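Side-chain contacts in tryptophan synthase alpha chain (Chlamydia trachomatis, PDB 6V82), which probably cleaves indoleglycerol phosphate to indole and glyceraldehyde 3-phosphate, the aldol half of the last step in tryptophan biosynthesis: residues A34-G39 with R84-E89; L45-S50 with E69-E74; N56-V61 with A229-T234. One frame throughout, in Å; residues are numbered along the deposited sequence.

Contact 1. Residues A34-G39 with R84-E89; sequences ALIQGG and RAFNQE
The ring of Phe-86 meets two residues of the same helical turn in quite different ways, Ile-36 at its edge and Gln-37 obliquely. In this TIM barrel, helices 25-37 and 73-84 belong to the outer layer, and the contact joins the C-terminal end of the first to the loop that follows the second. Ile-36 sends its branch methyl CG2 close to the ring plane, 4.0 Å from CE2 of Phe-86, and the two side chains run alongside one another, pointing opposite ways. Gln-37 lies roughly perpendicular to the Phe-86 side chain, with CG of Gln-37 4.0 Å from CZ of Phe-86 and its amide plane turned 88° from the ring. With CG opposite the backbone N (chi1 176°), the ring continues the direction in which the side chain leaves, toward the helix. Behind it the loop is tied down from within: Arg-84 NH1 donates to Asn-87 O and to Val-90 O. Inward, Ile-36 rests on Leu-43 of strand 42-46 and on Val-90. Asn-87 closes an Asx turn, its OD1 accepting from Glu-89 N at 2.8 Å and also from Val-90 N. The other amide branch faces the helix, with ND2 of Asn-87 3.7 Å from CG2 of Ile-36.

Contact 2. Residues L45-S50 with E69-E74; sequences LGFPFS and ENLTSE
The hydroxyl OG of Ser-73 is hydrogen-bonded to an acidic side chain of the other protein in the assembly, presumably the beta subunit, while the carbon part of the same residue backs onto Phe-47. CZ of Phe-47 lies 4.0 Å from CA of Ser-73 and almost as near its CB. Ser-73 is thus shared between an apolar patch inside the alpha chain and the interface between proteins. The patch is carried by Leu-71, whose methyl CD2 enters the angle formed by the two consecutive residues Phe-47 and Pro-48. CD2 of Leu-71 approaches the phenyl ring obliquely, 3.7 Å from CE2 of Phe-47. The same CD2 of Leu-71 lies 3.5 Å from both CG and CD of Pro-48. In the TIM barrel Phe-47 and Pro-48 lie at the C-terminal end of the strand that begins at residue 42, on the mouth side, and Leu-71 belongs to the link between helices 57-68 and 73-84. A Schellman motif with Asn-70 at its C-prime position ends the first helix, and Thr-72 N-caps the second, its OG1 taking a bond from Thr-75 N and a weak one from Glu-74 N. With CG of Leu-71 placed opposite the backbone N (chi1 179°), the side chain extends from this short link toward the strand end. Pro-48 also packs on His-63, Ala-66 and Leu-67 of helix 57-68, while Phe-47 continues onto Leu-76 and Pro-100.

Contact 3. Residues N56-V61 with A229-T234; sequences NPEIQV and AFVHQT
The imidazole of His-232 receives the carboxylate of Glu-58 at its edge: CD and OE1 of Glu-58 both lie near the ring plane, and the ring and carboxylate planes are turned 48° apart. ND1 of His-232 donates to OE1 of Glu-58 over 2.7 Å, almost perfectly straight at 176°. The bond leaves in the plane of the imidazole but arrives from above the carboxylate plane. The second oxygen turns back along the histidine, with OE2 of Glu-58 3.4 Å from CB of His-232. A bend at chi2 of Glu-58 lets its carboxylate lie against the neighbouring helix, and the negative charge would be expected to favour a proton on ND1.

The two short helical segments approach to 10.0 Å between axes and cross at 55°. Within the TIM barrel, helix 57-68 follows the loop after strand 42-46, whereas helix 229-236 comes directly after the last strand, 223-226; in relatives of this family, the N-terminal end of the corresponding helix holds the substrate phosphate. Deeper than the polar pair, CD1 of Ile-59 sits 4.0 Å from CG1 of Val-231 and nearly as close to CG2, so that it is set against the fork of the valine. Both residues also touch Tyr-17 of strand 13-19. The side chain of Ile-59 comes within about 4 Å of that of Asp-55, a probable proton acceptor. Asn-56 N-caps the first helix, its OD1 accepting from Glu-58 N at 3.0 Å, and its ND2 makes a weak bond to Thr-228 OG1.

How the contacts relate
All three contacts belong to one TIM barrel. Contact 2 is nested along the sequence inside the loop closed by contact 1, and contact 3 crosses both, bringing residues beyond the last strand back to the early part of the chain. Helix 57-68 leads from contact 3 to contact 2, and helix 73-84 from contact 2 to contact 1. Contacts 2 and 3, centres about 15 Å apart, lie at the barrel mouth near the probable catalytic residues Glu-44 and Asp-55, whereas contact 1 joins outer elements beyond the C-terminal end of helix 73-84. The centre of contact 1 is about 20 Å from that of contact 2 and about 21 Å from that of contact 3, yet Leu-35 CD2 touches Phe-230 CE1 at 3.5 Å.

Contact 1. Residues A34-G39 with R84-E89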
ATOM      1  N   ALA A  34      17.628 -54.144 -13.700  1.00 43.77           N
ATOM      2  CA  ALA A  34      16.790 -54.757 -12.676  1.00 40.81           C
ATOM      3  C   ALA A  34      15.346 -54.878 -13.146  1.00 37.26           C
ATOM      4  O   ALA A  34      14.669 -55.875 -12.848  1.00 40.84           O
ATOM      5  CB  ALA A  34      16.878 -53.943 -11.384  1.00 35.68           C
ATOM      6  N   LEU A  35      14.859 -53.881 -13.892  1.00 29.85           N
ATOM      7  CA  LEU A  35      13.477 -53.930 -14.365  1.00 39.64           C
ATOM      8  C   LEU A  35      13.315 -54.973 -15.460  1.00 39.79           C
ATOM      9  O   LEU A  35      12.297 -55.674 -15.521  1.00 41.47           O
ATOM     10  CB  LEU A  35      13.028 -52.553 -14.874  1.00 37.05           C
ATOM     11  CG  LEU A  35      12.854 -51.452 -13.829  1.00 30.36           C
ATOM     12  CD1 LEU A  35      12.179 -50.267 -14.447  1.00 26.28           C
ATOM     13  CD2 LEU A  35      12.067 -51.993 -12.651  1.00 36.42           C
ATOM     14  N   ILE A  36      14.312 -55.081 -16.337  1.00 34.53           N
ATOM     15  CA  ILE A  36      14.268 -56.080 -17.395  1.00 31.81           C
ATOM     16  C   ILE A  36      14.263 -57.477 -16.792  1.00 32.43           C
ATOM     17  O   ILE A  36      13.430 -58.318 -17.149  1.00 35.80           O
ATOM     18  CB  ILE A  36      15.440 -55.869 -18.368  1.00 32.67           C
ATOM     19  CG1 ILE A  36      15.229 -54.567 -19.139  1.00 25.25           C
ATOM     20  CG2 ILE A  36      15.574 -57.050 -19.305  1.00 28.85           C
ATOM     21  CD1 ILE A  36      16.418 -54.168 -19.957  1.00 24.54           C
ATOM     22  N   GLN A  37      15.161 -57.732 -15.835  1.00 31.59           N
ATOM     23  CA  GLN A  37      15.168 -59.032 -15.167  1.00 40.26           C
ATOM     24  C   GLN A  37      13.877 -59.273 -14.406  1.00 43.16           C
ATOM     25  O   GLN A  37      13.490 -60.428 -14.195  1.00 42.27           O
ATOM     26  CB  GLN A  37      16.349 -59.134 -14.211  1.00 39.63           C
ATOM     27  CG  GLN A  37      17.675 -58.979 -14.890  1.00 46.14           C
ATOM     28  CD  GLN A  37      18.809 -58.922 -13.906  1.00 53.33           C
ATOM     29  OE1 GLN A  37      18.791 -58.121 -12.966  1.00 52.87           O
ATOM     30  NE2 GLN A  37      19.807 -59.781 -14.104  1.00 60.33           N
ATOM     31  N   GLY A  38      13.208 -58.203 -13.978  1.00 40.79           N
ATOM     32  CA  GLY A  38      11.941 -58.314 -13.292  1.00 40.19           C
ATOM     33  C   GLY A  38      10.744 -58.531 -14.182  1.00 41.75           C
ATOM     34  O   GLY A  38       9.629 -58.669 -13.669  1.00 44.25           O
ATOM     35  N   GLY A  39      10.940 -58.552 -15.505  1.00 41.21           N
ATOM     36  CA  GLY A  39       9.890 -58.875 -16.452  1.00 35.76           C
ATOM     37  C   GLY A  39       9.349 -57.719 -17.261  1.00 41.92           C
ATOM     38  O   GLY A  39       8.446 -57.938 -18.074  1.00 40.34           O
ATOM     39  N   ARG A  84      21.902 -51.068 -23.665  1.00 30.94           N
ATOM     40  CA  ARG A  84      22.025 -51.938 -24.836  1.00 33.71           C
ATOM     41  C   ARG A  84      23.209 -52.883 -24.739  1.00 32.63           C
ATOM     42  O   ARG A  84      23.208 -53.916 -25.409  1.00 38.99           O
ATOM     43  CB  ARG A  84      22.126 -51.114 -26.120  1.00 29.59           C
ATOM     44  CG  ARG A  84      20.779 -50.638 -26.642  1.00 29.78           C
ATOM     45  CD  ARG A  84      20.027 -51.756 -27.337  1.00 42.10           C
ATOM     46  NE  ARG A  84      18.699 -51.309 -27.761  1.00 49.34           N
ATOM     47  CZ  ARG A  84      17.559 -51.579 -27.121  1.00 36.41           C
ATOM     48  NH1 ARG A  84      17.549 -52.326 -26.019  1.00 25.48           N
ATOM     49  NH2 ARG A  84      16.419 -51.109 -27.604  1.00 28.98           N
ATOM     50  N   ALA A  85      24.214 -52.563 -23.923  1.00 30.23           N
ATOM     51  CA  ALA A  85      25.276 -53.518 -23.638  1.00 31.59           C
ATOM     52  C   ALA A  85      24.801 -54.665 -22.756  1.00 32.04           C
ATOM     53  O   ALA A  85      25.522 -55.657 -22.605  1.00 33.04           O
ATOM     54  CB  ALA A  85      26.455 -52.810 -22.978  1.00 30.89           C
ATOM     55  N   PHE A  86      23.612 -54.544 -22.170  1.00 29.43           N
ATOM     56  CA  PHE A  86      22.995 -55.609 -21.398  1.00 35.60           C
ATOM     57  C   PHE A  86      21.955 -56.374 -22.210  1.00 37.56           C
ATOM     58  O   PHE A  86      21.932 -57.607 -22.195  1.00 32.02           O
ATOM     59  CB  PHE A  86      22.353 -55.028 -20.129  1.00 36.17           C
ATOM     60  CG  PHE A  86      21.604 -56.037 -19.322  1.00 29.52           C
ATOM     61  CD1 PHE A  86      22.281 -57.057 -18.666  1.00 31.78           C
ATOM     62  CD2 PHE A  86      20.224 -55.981 -19.231  1.00 31.21           C
ATOM     63  CE1 PHE A  86      21.594 -58.010 -17.920  1.00 32.98           C
ATOM     64  CE2 PHE A  86      19.521 -56.922 -18.476  1.00 30.43           C
ATOM     65  CZ  PHE A  86      20.207 -57.940 -17.821  1.00 35.21           C
ATOM     66  N   ASN A  87      21.098 -55.657 -22.933  1.00 35.20           N
ATOM     67  CA  ASN A  87      19.963 -56.271 -23.606  1.00 36.11           C
ATOM     68  C   ASN A  87      19.657 -55.461 -24.858  1.00 35.09           C
ATOM     69  O   ASN A  87      19.439 -54.246 -24.777  1.00 31.81           O
ATOM     70  CB  ASN A  87      18.742 -56.322 -22.668  1.00 39.25           C
ATOM     71  CG  ASN A  87      17.568 -57.107 -23.252  1.00 40.77           C
ATOM     72  OD1 ASN A  87      17.081 -56.802 -24.340  1.00 37.42           O
ATOM     73  ND2 ASN A  87      17.105 -58.119 -22.519  1.00 30.64           N
ATOM     74  N   GLN A  88      19.635 -56.137 -26.007  1.00 32.80           N
ATOM     75  CA  GLN A  88      19.390 -55.490 -27.289  1.00 38.71           C
ATOM     76  C   GLN A  88      18.053 -55.897 -27.916  1.00 42.93           C
ATOM     77  O   GLN A  88      17.838 -55.682 -29.111  1.00 46.75           O
ATOM     78  CB  GLN A  88      20.560 -55.782 -28.232  1.00 37.48           C
ATOM     79  CG  GLN A  88      21.813 -54.976 -27.864  1.00 36.10           C
ATOM     80  CD  GLN A  88      23.095 -55.511 -28.500  1.00 46.13           C
ATOM     81  OE1 GLN A  88      23.143 -55.776 -29.703  1.00 48.31           O
ATOM     82  NE2 GLN A  88      24.145 -55.665 -27.687  1.00 45.43           N
ATOM     83  N   GLU A  89      17.140 -56.458 -27.123  1.00 40.03           N
ATOM     84  CA  GLU A  89      15.802 -56.855 -27.560  1.00 40.63           C
ATOM     85  C   GLU A  89      14.707 -55.944 -27.024  1.00 37.51           C
ATOM     86  O   GLU A  89      13.799 -55.573 -27.768  1.00 41.11           O
ATOM     87  CB  GLU A  89      15.518 -58.292 -27.108  1.00 45.20           C
ATOM     88  CG  GLU A  89      14.839 -59.199 -28.124  1.00 63.01           C
ATOM     89  CD  GLU A  89      14.892 -60.686 -27.702  1.00 76.12           C
ATOM     90  OE1 GLU A  89      15.464 -61.524 -28.455  1.00 76.93           O
ATOM     91  OE2 GLU A  89      14.372 -61.005 -26.602  1.00 75.98           O
TER

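Contact 2. Residues L45-S50 with E69-E74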
ATOM      1  N   LEU A  45      12.172 -44.358 -20.817  1.00 23.94           N
ATOM      2  CA  LEU A  45      13.301 -43.661 -20.227  1.00 24.08           C
ATOM      3  C   LEU A  45      13.041 -42.155 -20.284  1.00 28.90           C
ATOM      4  O   LEU A  45      12.912 -41.575 -21.372  1.00 27.60           O
ATOM      5  CB  LEU A  45      14.582 -44.057 -20.962  1.00 23.72           C
ATOM      6  CG  LEU A  45      15.901 -43.696 -20.302  1.00 35.85           C
ATOM      7  CD1 LEU A  45      16.026 -44.361 -18.930  1.00 37.85           C
ATOM      8  CD2 LEU A  45      17.035 -44.116 -21.220  1.00 41.30           C
ATOM      9  N   GLY A  46      12.934 -41.526 -19.113  1.00 28.61           N
ATOM     10  CA  GLY A  46      12.624 -40.111 -19.064  1.00 26.14           C
ATOM     11  C   GLY A  46      13.845 -39.230 -19.241  1.00 25.80           C
ATOM     12  O   GLY A  46      14.824 -39.361 -18.492  1.00 24.44           O
ATOM     13  N   PHE A  47      13.815 -38.372 -20.257  1.00 19.60           N
ATOM     14  CA  PHE A  47      14.738 -37.247 -20.366  1.00 22.60           C
ATOM     15  C   PHE A  47      14.280 -36.202 -19.349  1.00 28.60           C
ATOM     16  O   PHE A  47      13.203 -35.605 -19.526  1.00 27.53           O
ATOM     17  CB  PHE A  47      14.747 -36.695 -21.803  1.00 25.54           C
ATOM     18  CG  PHE A  47      15.969 -35.862 -22.158  1.00 28.58           C
ATOM     19  CD1 PHE A  47      16.451 -35.846 -23.467  1.00 28.73           C
ATOM     20  CD2 PHE A  47      16.615 -35.079 -21.209  1.00 29.16           C
ATOM     21  CE1 PHE A  47      17.568 -35.071 -23.829  1.00 29.82           C
ATOM     22  CE2 PHE A  47      17.737 -34.305 -21.558  1.00 32.39           C
ATOM     23  CZ  PHE A  47      18.212 -34.305 -22.875  1.00 31.26           C
ATOM     24  N   PRO A  48      15.006 -35.997 -18.255  1.00 26.01           N
ATOM     25  CA  PRO A  48      14.522 -35.078 -17.224  1.00 24.86           C
ATOM     26  C   PRO A  48      14.535 -33.645 -17.728  1.00 31.14           C
ATOM     27  O   PRO A  48      15.483 -33.204 -18.383  1.00 29.14           O
ATOM     28  CB  PRO A  48      15.511 -35.282 -16.074  1.00 26.60           C
ATOM     29  CG  PRO A  48      16.729 -35.799 -16.744  1.00 27.33           C
ATOM     30  CD  PRO A  48      16.260 -36.656 -17.863  1.00 21.44           C
ATOM     31  N   PHE A  49      13.462 -32.923 -17.420  1.00 26.92           N
ATOM     32  CA  PHE A  49      13.305 -31.545 -17.847  1.00 26.22           C
ATOM     33  C   PHE A  49      13.176 -30.668 -16.612  1.00 31.67           C
ATOM     34  O   PHE A  49      12.640 -31.093 -15.585  1.00 34.72           O
ATOM     35  CB  PHE A  49      12.077 -31.385 -18.759  1.00 26.53           C
ATOM     36  CG  PHE A  49      11.902 -30.003 -19.309  1.00 25.95           C
ATOM     37  CD1 PHE A  49      12.961 -29.341 -19.907  1.00 25.70           C
ATOM     38  CD2 PHE A  49      10.671 -29.367 -19.241  1.00 23.31           C
ATOM     39  CE1 PHE A  49      12.791 -28.062 -20.416  1.00 22.06           C
ATOM     40  CE2 PHE A  49      10.494 -28.094 -19.751  1.00 22.96           C
ATOM     41  CZ  PHE A  49      11.550 -27.439 -20.331  1.00 27.23           C
ATOM     42  N   SER A  50      13.685 -29.442 -16.709  1.00 28.24           N
ATOM     43  CA  SER A  50      13.662 -28.562 -15.556  1.00 28.97           C
ATOM     44  C   SER A  50      12.247 -28.131 -15.178  1.00 36.38           C
ATOM     45  O   SER A  50      12.035 -27.667 -14.050  1.00 33.57           O
ATOM     46  CB  SER A  50      14.519 -27.328 -15.825  1.00 27.15           C
ATOM     47  OG  SER A  50      13.921 -26.520 -16.827  1.00 32.42           O
ATOM     48  N   GLU A  69      22.311 -34.148 -10.584  1.00 37.90           N
ATOM     49  CA  GLU A  69      23.394 -35.094 -10.792  1.00 45.52           C
ATOM     50  C   GLU A  69      23.933 -35.036 -12.215  1.00 45.30           C
ATOM     51  O   GLU A  69      24.576 -35.991 -12.674  1.00 40.05           O
ATOM     52  CB  GLU A  69      22.931 -36.504 -10.439  1.00 50.78           C
ATOM     53  CG  GLU A  69      22.331 -36.574  -9.052  1.00 65.09           C
ATOM     54  CD  GLU A  69      21.921 -37.972  -8.661  1.00 76.85           C
ATOM     55  OE1 GLU A  69      22.796 -38.866  -8.701  1.00 83.82           O
ATOM     56  OE2 GLU A  69      20.732 -38.175  -8.317  1.00 78.25           O
ATOM     57  N   ASN A  70      23.643 -33.944 -12.930  1.00 41.87           N
ATOM     58  CA  ASN A  70      24.331 -33.584 -14.165  1.00 36.35           C
ATOM     59  C   ASN A  70      23.983 -34.521 -15.316  1.00 33.27           C
ATOM     60  O   ASN A  70      24.852 -34.877 -16.109  1.00 34.04           O
ATOM     61  CB  ASN A  70      25.850 -33.538 -13.958  1.00 31.87           C
ATOM     62  CG  ASN A  70      26.264 -32.486 -12.954  1.00 48.16           C
ATOM     63  OD1 ASN A  70      25.833 -31.330 -13.030  1.00 43.88           O
ATOM     64  ND2 ASN A  70      27.097 -32.882 -11.994  1.00 52.58           N
ATOM     65  N   LEU A  71      22.722 -34.932 -15.422  1.00 32.76           N
ATOM     66  CA  LEU A  71      22.307 -35.576 -16.660  1.00 32.11           C
ATOM     67  C   LEU A  71      22.363 -34.555 -17.795  1.00 32.23           C
ATOM     68  O   LEU A  71      21.861 -33.431 -17.667  1.00 36.29           O
ATOM     69  CB  LEU A  71      20.902 -36.176 -16.560  1.00 30.82           C
ATOM     70  CG  LEU A  71      20.639 -36.767 -17.962  1.00 34.73           C
ATOM     71  CD1 LEU A  71      20.315 -38.248 -17.941  1.00 40.32           C
ATOM     72  CD2 LEU A  71      19.595 -35.980 -18.770  1.00 27.28           C
ATOM     73  N   THR A  72      22.989 -34.944 -18.898  1.00 29.81           N
ATOM     74  CA  THR A  72      23.112 -34.121 -20.086  1.00 26.14           C
ATOM     75  C   THR A  72      22.638 -34.923 -21.281  1.00 28.46           C
ATOM     76  O   THR A  72      22.413 -36.134 -21.191  1.00 28.62           O
ATOM     77  CB  THR A  72      24.551 -33.675 -20.321  1.00 35.64           C
ATOM     78  OG1 THR A  72      25.362 -34.828 -20.599  1.00 35.61           O
ATOM     79  CG2 THR A  72      25.089 -32.916 -19.102  1.00 26.64           C
ATOM     80  N   SER A  73      22.495 -34.241 -22.423  1.00 30.32           N
ATOM     81  CA  SER A  73      22.131 -34.965 -23.635  1.00 32.28           C
ATOM     82  C   SER A  73      23.195 -35.990 -24.019  1.00 31.73           C
ATOM     83  O   SER A  73      22.889 -36.948 -24.736  1.00 35.94           O
ATOM     84  CB  SER A  73      21.880 -33.986 -24.784  1.00 31.02           C
ATOM     85  OG  SER A  73      23.018 -33.179 -25.028  1.00 32.05           O
ATOM     86  N   GLU A  74      24.427 -35.825 -23.531  1.00 27.72           N
ATOM     87  CA  GLU A  74      25.515 -36.760 -23.785  1.00 35.20           C
ATOM     88  C   GLU A  74      25.502 -37.961 -22.840  1.00 35.30           C
ATOM     89  O   GLU A  74      25.706 -39.093 -23.296  1.00 33.22           O
ATOM     90  CB  GLU A  74      26.864 -36.035 -23.692  1.00 26.54           C
ATOM     91  CG  GLU A  74      27.150 -35.068 -24.845  1.00 36.18           C
ATOM     92  CD  GLU A  74      27.100 -35.731 -26.224  1.00 47.68           C
ATOM     93  OE1 GLU A  74      27.766 -36.778 -26.433  1.00 53.36           O
ATOM     94  OE2 GLU A  74      26.390 -35.203 -27.105  1.00 50.78           O
TER

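Contact 3. Residues N56-V61 with A229-T234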
ATOM      1  N   ASN A  56       3.427 -35.731 -12.569  1.00 39.42           N
ATOM      2  CA  ASN A  56       3.012 -35.605 -11.185  1.00 49.32           C
ATOM      3  C   ASN A  56       4.227 -35.279 -10.310  1.00 43.83           C
ATOM      4  O   ASN A  56       5.372 -35.459 -10.731  1.00 34.22           O
ATOM      5  CB  ASN A  56       2.292 -36.876 -10.731  1.00 52.89           C
ATOM      6  CG  ASN A  56       3.234 -37.949 -10.270  1.00 55.39           C
ATOM      7  OD1 ASN A  56       3.588 -38.018  -9.095  1.00 62.77           O
ATOM      8  ND2 ASN A  56       3.634 -38.808 -11.185  1.00 54.81           N
ATOM      9  N   PRO A  57       4.000 -34.753  -9.102  1.00 48.98           N
ATOM     10  CA  PRO A  57       5.131 -34.247  -8.296  1.00 48.76           C
ATOM     11  C   PRO A  57       6.254 -35.255  -8.066  1.00 49.09           C
ATOM     12  O   PRO A  57       7.430 -34.868  -8.031  1.00 45.87           O
ATOM     13  CB  PRO A  57       4.450 -33.855  -6.978  1.00 48.35           C
ATOM     14  CG  PRO A  57       3.046 -33.579  -7.352  1.00 45.12           C
ATOM     15  CD  PRO A  57       2.708 -34.541  -8.432  1.00 39.05           C
ATOM     16  N   GLU A  58       5.920 -36.534  -7.889  1.00 50.90           N
ATOM     17  CA  GLU A  58       6.936 -37.562  -7.704  1.00 51.00           C
ATOM     18  C   GLU A  58       7.943 -37.532  -8.837  1.00 47.28           C
ATOM     19  O   GLU A  58       9.158 -37.588  -8.617  1.00 45.90           O
ATOM     20  CB  GLU A  58       6.273 -38.939  -7.627  1.00 62.02           C
ATOM     21  CG  GLU A  58       5.926 -39.421  -6.229  1.00 75.56           C
ATOM     22  CD  GLU A  58       7.000 -40.320  -5.650  1.00 84.27           C
ATOM     23  OE1 GLU A  58       7.036 -40.492  -4.412  1.00 89.90           O
ATOM     24  OE2 GLU A  58       7.812 -40.853  -6.438  1.00 87.08           O
ATOM     25  N   ILE A  59       7.444 -37.445 -10.068  1.00 45.44           N
ATOM     26  CA  ILE A  59       8.317 -37.441 -11.229  1.00 43.09           C
ATOM     27  C   ILE A  59       9.014 -36.095 -11.370  1.00 42.34           C
ATOM     28  O   ILE A  59      10.159 -36.024 -11.841  1.00 41.22           O
ATOM     29  CB  ILE A  59       7.485 -37.815 -12.467  1.00 45.38           C
ATOM     30  CG1 ILE A  59       6.800 -39.165 -12.222  1.00 50.95           C
ATOM     31  CG2 ILE A  59       8.349 -37.879 -13.708  1.00 42.71           C
ATOM     32  CD1 ILE A  59       7.748 -40.266 -11.750  1.00 49.26           C
ATOM     33  N   GLN A  60       8.349 -35.011 -10.956  1.00 37.48           N
ATOM     34  CA  GLN A  60       8.990 -33.701 -10.954  1.00 40.75           C
ATOM     35  C   GLN A  60      10.252 -33.720 -10.094  1.00 39.19           C
ATOM     36  O   GLN A  60      11.331 -33.335 -10.555  1.00 35.66           O
ATOM     37  CB  GLN A  60       7.997 -32.635 -10.472  1.00 47.16           C
ATOM     38  CG  GLN A  60       8.391 -31.196 -10.797  1.00 59.77           C
ATOM     39  CD  GLN A  60       7.215 -30.342 -11.297  1.00 71.86           C
ATOM     40  OE1 GLN A  60       7.405 -29.378 -12.051  1.00 74.35           O
ATOM     41  NE2 GLN A  60       6.000 -30.694 -10.876  1.00 74.56           N
ATOM     42  N   VAL A  61      10.140 -34.213  -8.852  1.00 36.74           N
ATOM     43  CA  VAL A  61      11.295 -34.286  -7.955  1.00 35.65           C
ATOM     44  C   VAL A  61      12.360 -35.247  -8.491  1.00 40.35           C
ATOM     45  O   VAL A  61      13.566 -35.020  -8.305  1.00 40.93           O
ATOM     46  CB  VAL A  61      10.828 -34.677  -6.541  1.00 37.67           C
ATOM     47  CG1 VAL A  61      12.004 -35.014  -5.658  1.00 35.98           C
ATOM     48  CG2 VAL A  61      10.049 -33.535  -5.936  1.00 38.78           C
ATOM     49  N   ALA A 229       5.659 -46.165  -9.646  1.00 39.50           N
ATOM     50  CA  ALA A 229       6.045 -47.090  -8.578  1.00 39.94           C
ATOM     51  C   ALA A 229       7.553 -47.320  -8.534  1.00 42.96           C
ATOM     52  O   ALA A 229       8.155 -47.284  -7.455  1.00 42.06           O
ATOM     53  CB  ALA A 229       5.298 -48.418  -8.730  1.00 37.10           C
ATOM     54  N   PHE A 230       8.180 -47.540  -9.699  1.00 43.42           N
ATOM     55  CA  PHE A 230       9.617 -47.806  -9.749  1.00 38.05           C
ATOM     56  C   PHE A 230      10.419 -46.608  -9.251  1.00 38.26           C
ATOM     57  O   PHE A 230      11.323 -46.756  -8.420  1.00 40.90           O
ATOM     58  CB  PHE A 230      10.032 -48.176 -11.175  1.00 38.33           C
ATOM     59  CG  PHE A 230       9.442 -49.477 -11.665  1.00 40.11           C
ATOM     60  CD1 PHE A 230       9.413 -50.595 -10.845  1.00 41.14           C
ATOM     61  CD2 PHE A 230       8.911 -49.577 -12.944  1.00 34.68           C
ATOM     62  CE1 PHE A 230       8.868 -51.793 -11.297  1.00 41.23           C
ATOM     63  CE2 PHE A 230       8.366 -50.771 -13.400  1.00 34.58           C
ATOM     64  CZ  PHE A 230       8.342 -51.879 -12.572  1.00 38.33           C
ATOM     65  N   VAL A 231      10.104 -45.411  -9.755  1.00 36.95           N
ATOM     66  CA  VAL A 231      10.793 -44.203  -9.303  1.00 45.34           C
ATOM     67  C   VAL A 231      10.640 -44.043  -7.796  1.00 46.80           C
ATOM     68  O   VAL A 231      11.613 -43.805  -7.068  1.00 45.56           O
ATOM     69  CB  VAL A 231      10.264 -42.969 -10.059  1.00 44.54           C
ATOM     70  CG1 VAL A 231      10.701 -41.674  -9.373  1.00 42.41           C
ATOM     71  CG2 VAL A 231      10.733 -42.995 -11.502  1.00 40.69           C
ATOM     72  N   HIS A 232       9.414 -44.190  -7.305  1.00 48.08           N
ATOM     73  CA  HIS A 232       9.171 -44.040  -5.877  1.00 50.89           C
ATOM     74  C   HIS A 232       9.977 -45.054  -5.073  1.00 50.04           C
ATOM     75  O   HIS A 232      10.492 -44.737  -3.995  1.00 51.33           O
ATOM     76  CB  HIS A 232       7.679 -44.184  -5.595  1.00 44.03           C
ATOM     77  CG  HIS A 232       7.340 -44.176  -4.144  1.00 50.32           C
ATOM     78  ND1 HIS A 232       7.086 -43.015  -3.448  1.00 52.50           N
ATOM     79  CD2 HIS A 232       7.218 -45.186  -3.253  1.00 51.84           C
ATOM     80  CE1 HIS A 232       6.816 -43.310  -2.189  1.00 53.79           C
ATOM     81  NE2 HIS A 232       6.890 -44.621  -2.044  1.00 55.15           N
ATOM     82  N   GLN A 233      10.115 -46.274  -5.595  1.00 49.86           N
ATOM     83  CA  GLN A 233      10.869 -47.299  -4.885  1.00 48.16           C
ATOM     84  C   GLN A 233      12.348 -46.934  -4.768  1.00 47.79           C
ATOM     85  O   GLN A 233      12.974 -47.233  -3.745  1.00 50.38           O
ATOM     86  CB  GLN A 233      10.680 -48.656  -5.574  1.00 42.03           C
ATOM     87  CG  GLN A 233      11.503 -49.798  -4.989  1.00 45.62           C
ATOM     88  CD  GLN A 233      11.339 -49.948  -3.476  1.00 54.70           C
ATOM     89  OE1 GLN A 233      10.290 -49.632  -2.914  1.00 55.72           O
ATOM     90  NE2 GLN A 233      12.386 -50.432  -2.813  1.00 58.23           N
ATOM     91  N   THR A 234      12.922 -46.267  -5.777  1.00 42.84           N
ATOM     92  CA  THR A 234      14.321 -45.881  -5.649  1.00 44.85           C
ATOM     93  C   THR A 234      14.520 -44.887  -4.512  1.00 51.73           C
ATOM     94  O   THR A 234      15.633 -44.765  -3.996  1.00 58.20           O
ATOM     95  CB  THR A 234      14.877 -45.310  -6.969  1.00 46.12           C
ATOM     96  OG1 THR A 234      14.317 -44.020  -7.236  1.00 45.71           O
ATOM     97  CG2 THR A 234      14.588 -46.247  -8.152  1.00 33.72           C
TER